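Long-range contacts in VP1 (Polyomavirus HPyV6, PDB 4PCG), which serves as the major capsid protein, its jelly-roll core assembling into pentamers of the virus shell, and probably takes part in attachment to host cells: residues W83-V88 against V267-R272; P29-G34 against V257-G262; G102-Q107 against P245-A250; D129-N134 against S178-R183. One frame throughout, in Å; residues are numbered along the deposited sequence. Where two conformers were deposited one is given.

Contact 1: W83-V88 against V267-R272; sequences WEAFRV and VHFRQR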
# COMPACT_ATOMS: atom_id res chain seq x y z
N TRP B 83 -7.65 37.67 -8.75
CA TRP B 83 -7.18 36.79 -7.71
C TRP B 83 -6.71 35.49 -8.33
O TRP B 83 -7.35 34.95 -9.23
CB TRP B 83 -8.28 36.51 -6.69
CG TRP B 83 -8.64 37.70 -5.85
CD1 TRP B 83 -9.79 38.42 -5.92
CD2 TRP B 83 -7.84 38.31 -4.83
NE1 TRP B 83 -9.77 39.43 -4.98
CE2 TRP B 83 -8.59 39.37 -4.29
CE3 TRP B 83 -6.57 38.04 -4.31
CZ2 TRP B 83 -8.09 40.21 -3.28
CZ3 TRP B 83 -6.08 38.84 -3.29
CH2 TRP B 83 -6.84 39.93 -2.79
N GLU B 84 -5.57 34.98 -7.85
CA GLU B 84 -5.02 33.73 -8.31
C GLU B 84 -4.88 32.81 -7.11
O GLU B 84 -4.15 33.13 -6.16
CB GLU B 84 -3.65 34.00 -8.93
CG GLU B 84 -2.88 32.75 -9.31
CD GLU B 84 -1.46 33.05 -9.78
OE1 GLU B 84 -0.98 34.18 -9.61
OE2 GLU B 84 -0.82 32.14 -10.30
N ALA B 85 -5.55 31.68 -7.15
CA ALA B 85 -5.39 30.67 -6.11
C ALA B 85 -4.15 29.84 -6.42
O ALA B 85 -4.05 29.22 -7.49
CB ALA B 85 -6.63 29.79 -6.04
N PHE B 86 -3.18 29.80 -5.51
CA PHE B 86 -1.91 29.13 -5.82
C PHE B 86 -1.62 27.90 -4.98
O PHE B 86 -0.71 27.13 -5.34
CB PHE B 86 -0.71 30.10 -5.79
CG PHE B 86 -0.45 30.72 -4.42
CD1 PHE B 86 -1.12 31.86 -4.03
CD2 PHE B 86 0.42 30.13 -3.54
CE1 PHE B 86 -0.91 32.42 -2.77
CE2 PHE B 86 0.63 30.66 -2.26
CZ PHE B 86 -0.03 31.82 -1.88
N ARG B 87 -2.35 27.71 -3.87
CA ARG B 87 -2.28 26.49 -3.08
C ARG B 87 -3.52 26.32 -2.23
O ARG B 87 -4.27 27.27 -2.01
CB ARG B 87 -1.02 26.43 -2.20
CG ARG B 87 -1.02 27.37 -1.03
CD ARG B 87 0.35 27.35 -0.35
NE ARG B 87 0.37 28.21 0.83
CZ ARG B 87 -0.12 27.87 2.03
NH1 ARG B 87 -0.68 26.68 2.22
NH2 ARG B 87 -0.07 28.73 3.04
N VAL B 88 -3.74 25.08 -1.81
CA VAL B 88 -4.93 24.72 -1.06
C VAL B 88 -4.58 23.67 -0.01
O VAL B 88 -3.76 22.76 -0.26
CB VAL B 88 -6.07 24.21 -1.97
CG1 VAL B 88 -5.64 22.98 -2.76
CG2 VAL B 88 -7.32 23.92 -1.14
N VAL B 267 -8.06 27.95 0.86
CA VAL B 267 -7.46 28.29 -0.41
C VAL B 267 -6.73 29.61 -0.24
O VAL B 267 -7.24 30.56 0.34
CB VAL B 267 -8.52 28.43 -1.52
CG1 VAL B 267 -7.87 28.75 -2.87
CG2 VAL B 267 -9.38 27.18 -1.64
N HIS B 268 -5.50 29.68 -0.74
CA HIS B 268 -4.67 30.84 -0.62
C HIS B 268 -4.53 31.54 -1.95
O HIS B 268 -4.30 30.88 -2.96
CB HIS B 268 -3.28 30.45 -0.10
CG HIS B 268 -3.31 29.83 1.26
ND1 HIS B 268 -3.18 30.57 2.41
CD2 HIS B 268 -3.47 28.54 1.65
CE1 HIS B 268 -3.25 29.77 3.46
NE2 HIS B 268 -3.41 28.53 3.03
N PHE B 269 -4.69 32.85 -1.91
CA PHE B 269 -4.67 33.72 -3.10
C PHE B 269 -3.60 34.80 -3.05
O PHE B 269 -3.23 35.34 -1.99
CB PHE B 269 -6.02 34.43 -3.31
CG PHE B 269 -7.20 33.52 -3.41
CD1 PHE B 269 -7.80 33.04 -2.26
CD2 PHE B 269 -7.74 33.17 -4.65
CE1 PHE B 269 -8.91 32.21 -2.33
CE2 PHE B 269 -8.85 32.34 -4.72
CZ PHE B 269 -9.44 31.86 -3.56
N ARG B 270 -3.14 35.14 -4.25
CA ARG B 270 -2.37 36.31 -4.52
C ARG B 270 -3.02 37.03 -5.70
O ARG B 270 -4.03 36.55 -6.24
CB ARG B 270 -0.92 35.93 -4.84
CG ARG B 270 -0.78 35.09 -6.11
CD ARG B 270 0.61 34.48 -6.18
NE ARG B 270 0.74 33.59 -7.32
CZ ARG B 270 1.54 32.53 -7.39
NH1 ARG B 270 2.34 32.22 -6.38
NH2 ARG B 270 1.54 31.78 -8.49
N GLN B 271 -2.46 38.15 -6.13
CA GLN B 271 -3.01 38.85 -7.29
C GLN B 271 -2.11 38.65 -8.50
O GLN B 271 -0.89 38.65 -8.38
CB GLN B 271 -3.20 40.33 -7.01
CG GLN B 271 -4.21 40.56 -5.90
CD GLN B 271 -4.44 42.01 -5.59
OE1 GLN B 271 -3.72 42.90 -6.06
NE2 GLN B 271 -5.46 42.26 -4.77
N ARG B 272 -2.75 38.48 -9.65
CA ARG B 272 -2.08 38.28 -10.92
C ARG B 272 -2.57 39.32 -11.93
O ARG B 272 -3.79 39.53 -12.08
CB ARG B 272 -2.37 36.87 -11.44
CG ARG B 272 -1.79 36.55 -12.81
CD ARG B 272 -0.27 36.35 -12.79
NE ARG B 272 0.09 35.07 -12.19
CZ ARG B 272 1.22 34.39 -12.41
NH1 ARG B 272 2.15 34.84 -13.25
NH2 ARG B 272 1.40 33.24 -11.79

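Contact 2: P29-G34 against V257-G262; sequences PNFASG and VQAAFG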
# COMPACT_ATOMS: atom_id res chain seq x y z
N PRO B 29 -21.69 16.99 3.13
CA PRO B 29 -22.22 15.94 2.26
C PRO B 29 -23.68 16.20 1.87
O PRO B 29 -24.47 16.68 2.67
CB PRO B 29 -22.09 14.68 3.11
CG PRO B 29 -22.10 15.15 4.52
CD PRO B 29 -21.39 16.48 4.48
N ASN B 30 -24.03 15.82 0.66
CA ASN B 30 -25.28 16.21 0.06
C ASN B 30 -25.92 15.03 -0.68
O ASN B 30 -25.38 14.55 -1.67
CB ASN B 30 -24.92 17.32 -0.93
CG ASN B 30 -26.00 17.62 -1.89
OD1 ASN B 30 -27.20 17.58 -1.55
ND2 ASN B 30 -25.60 17.92 -3.13
N PHE B 31 -27.07 14.59 -0.18
CA PHE B 31 -27.93 13.57 -0.80
C PHE B 31 -29.22 14.27 -1.25
O PHE B 31 -30.33 14.03 -0.73
CB PHE B 31 -28.28 12.47 0.25
CG PHE B 31 -27.10 11.60 0.65
CD1 PHE B 31 -26.30 11.96 1.74
CD2 PHE B 31 -26.81 10.43 -0.03
CE1 PHE B 31 -25.23 11.17 2.13
CE2 PHE B 31 -25.74 9.63 0.35
CZ PHE B 31 -24.96 9.99 1.44
N ALA B 32 -29.07 15.20 -2.18
CA ALA B 32 -30.19 16.03 -2.64
C ALA B 32 -31.37 15.25 -3.17
O ALA B 32 -31.21 14.17 -3.70
CB ALA B 32 -29.70 16.99 -3.71
N SER B 33 -32.56 15.82 -3.07
CA SER B 33 -33.74 15.27 -3.73
C SER B 33 -34.14 16.09 -4.95
O SER B 33 -35.10 15.76 -5.63
CB SER B 33 -34.91 15.19 -2.75
OG SER B 33 -35.02 16.41 -2.06
N GLY B 34 -33.39 17.16 -5.23
CA GLY B 34 -33.70 18.06 -6.35
C GLY B 34 -32.53 19.05 -6.54
O GLY B 34 -31.52 19.00 -5.85
N VAL B 257 -25.50 4.67 2.42
CA VAL B 257 -24.20 5.20 2.09
C VAL B 257 -23.72 6.13 3.21
O VAL B 257 -24.48 6.95 3.69
CB VAL B 257 -24.23 5.99 0.78
CG1 VAL B 257 -22.90 6.67 0.54
CG2 VAL B 257 -24.60 5.08 -0.38
N GLN B 258 -22.45 5.97 3.61
CA GLN B 258 -21.78 6.82 4.59
C GLN B 258 -20.82 7.77 3.86
O GLN B 258 -19.92 7.32 3.14
CB GLN B 258 -20.95 5.95 5.56
CG GLN B 258 -20.10 6.74 6.53
CD GLN B 258 -20.92 7.31 7.66
OE1 GLN B 258 -21.43 6.56 8.47
NE2 GLN B 258 -21.06 8.62 7.71
N ALA B 259 -21.01 9.07 4.08
CA ALA B 259 -20.10 10.10 3.60
C ALA B 259 -19.29 10.65 4.78
O ALA B 259 -19.62 10.44 5.94
CB ALA B 259 -20.90 11.22 2.92
N ALA B 260 -18.21 11.36 4.46
CA ALA B 260 -17.50 12.12 5.47
C ALA B 260 -18.41 13.21 6.04
O ALA B 260 -19.42 13.62 5.43
CB ALA B 260 -16.21 12.71 4.88
N PHE B 261 -18.08 13.70 7.23
CA PHE B 261 -18.90 14.77 7.83
C PHE B 261 -18.70 16.12 7.15
O PHE B 261 -19.53 17.01 7.27
CB PHE B 261 -18.61 14.92 9.32
CG PHE B 261 -18.84 13.67 10.12
CD1 PHE B 261 -19.96 12.87 9.90
CD2 PHE B 261 -17.99 13.32 11.13
CE1 PHE B 261 -20.19 11.74 10.66
CE2 PHE B 261 -18.19 12.19 11.91
CZ PHE B 261 -19.30 11.38 11.68
N GLY B 262 -17.60 16.26 6.43
CA GLY B 262 -17.31 17.50 5.74
C GLY B 262 -15.96 17.43 5.09
O GLY B 262 -15.10 16.59 5.48

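Contact 3: G102-Q107 against P245-A250; sequences GYIRAQ and PTLSDA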
# COMPACT_ATOMS: atom_id res chain seq x y z
N GLY B 102 -24.17 -0.42 13.16
CA GLY B 102 -24.84 -1.70 13.39
C GLY B 102 -23.83 -2.77 13.74
O GLY B 102 -22.64 -2.48 13.96
N TYR B 103 -24.26 -4.02 13.73
CA TYR B 103 -23.35 -5.13 14.02
C TYR B 103 -23.53 -6.30 13.06
O TYR B 103 -24.57 -6.42 12.41
CB TYR B 103 -23.48 -5.55 15.47
CG TYR B 103 -24.81 -6.17 15.86
CD1 TYR B 103 -25.87 -5.37 16.29
CD2 TYR B 103 -25.01 -7.55 15.80
CE1 TYR B 103 -27.08 -5.92 16.67
CE2 TYR B 103 -26.23 -8.11 16.17
CZ TYR B 103 -27.26 -7.28 16.60
OH TYR B 103 -28.47 -7.79 16.96
N ILE B 104 -22.50 -7.12 12.93
CA ILE B 104 -22.57 -8.30 12.07
C ILE B 104 -22.85 -9.48 12.97
O ILE B 104 -21.99 -9.94 13.76
CB ILE B 104 -21.29 -8.54 11.25
CG1 ILE B 104 -20.90 -7.29 10.47
CG2 ILE B 104 -21.50 -9.73 10.30
CD1 ILE B 104 -19.55 -7.40 9.78
N ARG B 105 -24.08 -9.98 12.90
CA ARG B 105 -24.49 -11.01 13.82
C ARG B 105 -23.60 -12.24 13.72
O ARG B 105 -23.18 -12.79 14.73
CB ARG B 105 -25.96 -11.38 13.57
CG ARG B 105 -26.51 -12.48 14.46
CD ARG B 105 -28.02 -12.59 14.28
NE ARG B 105 -28.73 -11.68 15.18
CZ ARG B 105 -29.93 -11.14 14.97
NH1 ARG B 105 -30.63 -11.38 13.85
NH2 ARG B 105 -30.45 -10.34 15.89
N ALA B 106 -23.29 -12.65 12.49
CA ALA B 106 -22.56 -13.90 12.29
C ALA B 106 -21.17 -13.83 12.90
O ALA B 106 -20.67 -14.83 13.38
CB ALA B 106 -22.46 -14.23 10.80
N GLN B 107 -20.55 -12.65 12.87
CA GLN B 107 -19.20 -12.48 13.37
C GLN B 107 -19.12 -11.85 14.77
O GLN B 107 -18.03 -11.55 15.24
CB GLN B 107 -18.42 -11.65 12.39
CG GLN B 107 -18.19 -12.35 11.06
CD GLN B 107 -17.26 -11.54 10.19
OE1 GLN B 107 -17.55 -10.38 9.87
NE2 GLN B 107 -16.12 -12.12 9.83
N PRO B 245 -28.58 -5.54 13.47
CA PRO B 245 -27.72 -6.30 12.55
C PRO B 245 -27.68 -5.67 11.19
O PRO B 245 -28.59 -4.93 10.80
CB PRO B 245 -28.39 -7.68 12.47
CG PRO B 245 -29.41 -7.72 13.53
CD PRO B 245 -29.77 -6.31 13.87
N THR B 246 -26.59 -5.93 10.48
CA THR B 246 -26.41 -5.47 9.13
C THR B 246 -25.51 -6.46 8.39
O THR B 246 -25.08 -7.45 8.96
CB THR B 246 -25.84 -4.04 9.08
OG1 THR B 246 -25.95 -3.51 7.75
CG2 THR B 246 -24.36 -4.00 9.54
N LEU B 247 -25.30 -6.20 7.10
CA LEU B 247 -24.54 -7.11 6.22
C LEU B 247 -25.18 -8.48 6.14
O LEU B 247 -24.51 -9.50 6.19
CB LEU B 247 -23.08 -7.23 6.66
CG LEU B 247 -22.09 -7.51 5.53
CD1 LEU B 247 -22.00 -6.35 4.56
CD2 LEU B 247 -20.72 -7.81 6.13
N SER B 248 -26.50 -8.48 6.03
CA SER B 248 -27.26 -9.70 5.81
C SER B 248 -28.48 -9.37 4.92
O SER B 248 -28.89 -8.21 4.82
CB SER B 248 -27.73 -10.27 7.15
OG SER B 248 -28.67 -9.39 7.74
N ASP B 249 -29.04 -10.40 4.28
CA ASP B 249 -30.25 -10.22 3.45
C ASP B 249 -31.40 -9.67 4.30
O ASP B 249 -32.07 -8.72 3.91
CB ASP B 249 -30.66 -11.54 2.78
CG ASP B 249 -31.66 -11.35 1.61
OD1 ASP B 249 -31.82 -10.21 1.10
OD2 ASP B 249 -32.28 -12.35 1.19
N ALA B 250 -31.58 -10.24 5.49
CA ALA B 250 -32.65 -9.80 6.39
C ALA B 250 -32.63 -8.30 6.72
O ALA B 250 -33.69 -7.73 6.98
CB ALA B 250 -32.65 -10.64 7.67
O HOH W 1 -25.83 -9.48 10.67

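Contact 4: D129-N134 against S178-R183; sequences DVIGIN and SADPTR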
# COMPACT_ATOMS: atom_id res chain seq x y z
N ASP B 129 -16.35 20.78 -14.94
CA ASP B 129 -16.86 20.11 -16.13
C ASP B 129 -16.92 18.61 -15.86
O ASP B 129 -15.94 18.01 -15.33
CB ASP B 129 -15.95 20.38 -17.31
CG ASP B 129 -15.86 21.85 -17.66
OD1 ASP B 129 -16.89 22.41 -18.09
OD2 ASP B 129 -14.73 22.43 -17.57
N VAL B 130 -18.07 18.00 -16.17
CA VAL B 130 -18.26 16.55 -15.94
C VAL B 130 -18.84 15.84 -17.17
O VAL B 130 -19.43 16.47 -18.07
CB VAL B 130 -19.17 16.26 -14.73
CG1 VAL B 130 -18.43 16.53 -13.41
CG2 VAL B 130 -20.47 17.05 -14.80
N ILE B 131 -18.70 14.51 -17.17
CA ILE B 131 -19.18 13.64 -18.21
C ILE B 131 -20.16 12.70 -17.49
O ILE B 131 -19.81 12.15 -16.45
CB ILE B 131 -18.07 12.79 -18.83
CG1 ILE B 131 -16.92 13.64 -19.40
CG2 ILE B 131 -18.63 11.92 -19.97
CD1 ILE B 131 -15.68 12.84 -19.76
N GLY B 132 -21.35 12.54 -18.02
CA GLY B 132 -22.38 11.69 -17.38
C GLY B 132 -22.60 10.44 -18.18
O GLY B 132 -22.94 10.50 -19.37
N ILE B 133 -22.41 9.29 -17.54
CA ILE B 133 -22.51 8.00 -18.19
C ILE B 133 -23.34 7.03 -17.36
O ILE B 133 -23.14 6.88 -16.17
CB ILE B 133 -21.11 7.39 -18.42
CG1 ILE B 133 -20.33 8.28 -19.41
CG2 ILE B 133 -21.20 6.00 -19.01
CD1 ILE B 133 -18.85 7.99 -19.45
N ASN B 134 -24.31 6.42 -18.02
CA ASN B 134 -25.10 5.34 -17.42
C ASN B 134 -24.33 4.05 -17.63
O ASN B 134 -24.09 3.66 -18.76
CB ASN B 134 -26.48 5.26 -18.08
CG ASN B 134 -27.38 4.25 -17.39
OD1 ASN B 134 -26.92 3.21 -16.92
ND2 ASN B 134 -28.67 4.54 -17.35
N SER B 178 -18.55 12.00 -13.86
CA SER B 178 -17.09 11.98 -13.68
C SER B 178 -16.48 13.30 -14.18
O SER B 178 -16.94 13.84 -15.18
CB SER B 178 -16.49 10.81 -14.48
OG SER B 178 -15.10 10.62 -14.25
N ALA B 179 -15.43 13.78 -13.50
CA ALA B 179 -14.66 14.95 -13.98
C ALA B 179 -14.20 14.73 -15.41
O ALA B 179 -13.81 13.64 -15.79
CB ALA B 179 -13.46 15.21 -13.08
N ASP B 180 -14.24 15.79 -16.23
CA ASP B 180 -13.96 15.70 -17.63
C ASP B 180 -12.52 16.18 -17.90
O ASP B 180 -12.27 17.38 -17.83
CB ASP B 180 -14.93 16.62 -18.40
CG ASP B 180 -14.78 16.49 -19.92
OD1 ASP B 180 -13.84 15.83 -20.41
OD2 ASP B 180 -15.63 17.08 -20.64
N PRO B 181 -11.60 15.25 -18.20
CA PRO B 181 -10.19 15.67 -18.43
C PRO B 181 -9.97 16.42 -19.72
O PRO B 181 -8.90 16.99 -19.91
CB PRO B 181 -9.42 14.34 -18.38
CG PRO B 181 -10.40 13.34 -18.91
CD PRO B 181 -11.75 13.79 -18.35
N THR B 182 -10.96 16.45 -20.61
CA THR B 182 -10.85 17.21 -21.84
C THR B 182 -11.20 18.68 -21.63
O THR B 182 -11.00 19.47 -22.52
CB THR B 182 -11.74 16.69 -23.00
OG1 THR B 182 -13.11 17.00 -22.73
CG2 THR B 182 -11.51 15.18 -23.24
N ARG B 183 -11.71 19.03 -20.45
CA ARG B 183 -12.05 20.42 -20.12
C ARG B 183 -11.35 20.80 -18.80
O ARG B 183 -10.18 20.43 -18.60
CB ARG B 183 -13.57 20.62 -20.14
CG ARG B 183 -14.17 20.25 -21.50
CD ARG B 183 -15.69 20.44 -21.55
NE ARG B 183 -16.16 20.17 -22.89
CZ ARG B 183 -17.39 20.43 -23.35
NH1 ARG B 183 -18.33 20.95 -22.59
NH2 ARG B 183 -17.66 20.15 -24.61
O HOH W 2 -18.68 21.02 -19.64
O HOH W 3 -17.91 18.34 -19.52

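Contact 1: W83-V88 against V267-R272
Glu-84 stands between Arg-270 and Arg-272, and each guanidinium grips its carboxylate side-on through NE and NH2. Glu-84 CG is anti to the backbone N (chi1 173°), and the extended chain carries the carboxylate out between the arginines. Arg-270 NE and Arg-272 NE reach Glu-84 OE1 from opposite faces of the carboxylate plane, each at 2.9 Å. Arg-272 NH2 meets Glu-84 OE2 on the syn side at 2.9 Å. OE2 also accepts from Gly-220 N, and this buried acid is probably ionised. The Arg-270 guanidinium is almost parallel to the Phe-86 ring (2°), but Phe-86 CB sits over its centre. The strands are antiparallel neighbours in the BIDG sheet of the jelly roll, where 79-93 is strand D and 256-274 strand I. On the face that carries Glu-84 and Arg-270, the Arg-87 guanidinium lies flat on the His-268 ring, centres 3.6 Å apart and planes at 23°. Arg-87 NH1 bonds to Thr-210 OG1 and His-268 NE2 to Glu-89 OE2. On the mainly apolar face of Ala-85 and Phe-269, Ala-85 CB touches Val-267 CG1 and Phe-269 CE2, each at 3.6 Å. Gln-271 extends over the Trp-83 indole, its CG 4.0 Å from the six-membered ring centroid in a CH-pi contact.

Contact 2: P29-G34 against V257-G262
Pro-29 lays its ring against the methyl of Ala-259 and the carbonyls of Ala-260 and Phe-261, and the nearest neighbour changes from one ring carbon to the next. CB meets the methyl, with Pro-29 CB to Ala-259 CB at 3.7 Å. CG comes close to a carbonyl, Pro-29 CG lying 3.2 Å from Ala-260 O. CD turns to the next carbonyl along, with Pro-29 CD 3.4 Å from Phe-261 O. The ring thus follows the chain as it leaves its strand conformation after Ala-259. No hydrogen bond joins the two segments. In the jelly roll, 29-34 begins the long BC loop, and 257-262 belongs to strand 256-274 at the point where that strand is interrupted. Val-157 of a second subunit also packs on Pro-29, which places the ring near a pentamer interface. Phe-31 makes the second patch. Its CG is anti to the carbonyl carbon (chi1 -69°), and the tip of the ring reaches Val-257. Phe-31 CE2 lies 4.0 Å from Val-257 CB, while Phe-31 CZ is 3.8 Å from Val-257 O. The approach to Ala-259 is looser, with Phe-31 CE1 4.4 Å from Ala-259 CB. Between these residues Gln-258 points away from the loop. Its NE2 donates to Ala-259 O in a nearly straight bond of 2.9 Å, and its OE1 accepts from Arg-43 NE.

Contact 3: G102-Q107 against P245-A250
Tyr-103 and Pro-245 form the close part of this contact, between the DE loop and the HI loop of the jelly roll. Tyr-103 CB points away from the 245-250 segment, but the crowded chi1 position (66°) brings the ring back alongside the proline. Pro-245 N lies over one ring face, displaced toward the rim, 3.6 Å from Tyr-103 CE1. Further out, Tyr-103 OH is 3.6 Å from Pro-245 CG. Tyr-103 also stacks on Phe-49 of a neighbouring subunit. The backbones bridge once, through Thr-246 N donating to Tyr-103 O at 2.8 Å. The buried Thr-246 OG1 turns elsewhere, to Arg-255 NH1. Ile-104 and Leu-247 lie side by side and touch near their ends, CD1 of Ile-104 3.9 Å from CD2 of Leu-247.

The side toward Arg-105 is thinner and more open to solvent. The Arg-105 guanidinium places one face over Pro-245 CG, with NH2 3.7 Å from that atom. Asp-249 of a neighbouring subunit packs on Arg-105. A water stands where the backbones have parted, accepting from Arg-105 N at 2.9 Å and donating to Thr-246 O. Tyr-103 also shares a backbone hydrogen bond with Asn-244, next to Pro-245. Between the two segments the contact is mostly apolar and centred on Pro-245, with one direct hydrogen bond and one water bridge.

Contact 4: D129-N134 against S178-R183
Strands 129-132 and 177-179 run antiparallel, with Ile-131 and Ser-178 as a hydrogen-bonded pair and Val-130 and Ala-179 as the adjoining non-hydrogen-bonded pair. They belong to a small three-stranded sheet in the EF loop of the jelly roll, and 129-132 is its central strand. Ile-131 N donates to Ser-178 O at 2.7 Å, and Ser-178 N returns a bond to Ile-131 O. A third bond, from Asp-180 N to Asp-129 O, comes from above the carbonyl plane. Beyond it the chain makes a type I turn from Asp-180 to Arg-183.

The Ile-131 side chain crosses Asp-180 at about a right angle. Its CG1 lies 3.6 Å from Asp-180 CG, and its CD1 lies 3.6 Å from Asp-180 OD1. The aspartate CG is anti to the backbone N (chi1 -175°), which sets the carboxylate beside the isoleucine. OD2 forms a salt bridge with Arg-164 on strand 163-166, tying in the third strand. A water also joins OD2 to Val-130 O. Asp-129 OD2 lies 3.4 Å from Arg-183 CB, at the aliphatic root of that side chain. Asp-129 OD1 reaches Arg-183 NH1 through a second water. In the turn, Asp-180 OD1 accepts from both Thr-182 N (3.0 Å), closing an Asx turn, and Thr-182 OG1 (2.7 Å), the two donors approaching from the same face of the carboxylate.

Contacts 1 and 2 share strand 256-274 and sit about 28 Å apart, centre to centre. Contact 1 joins two strands of the jelly-roll framework, while contact 2 fastens the start of the BC loop to the same strand. Contact 3 lies on the other side of the chain's centre from contact 1, about 48 Å away between centres. Contact 4, in the EF loop, is about 20 Å from contact 2 and about 37 Å from contact 3, centre to centre. Contacts 2, 3 and 4 all touch neighbouring subunits of the pentamer. The sodium ion, bound by Thr-48, Thr-50, Thr-52 and Asp-54, is about 10 Å from the Val-257 side chain of contact 2.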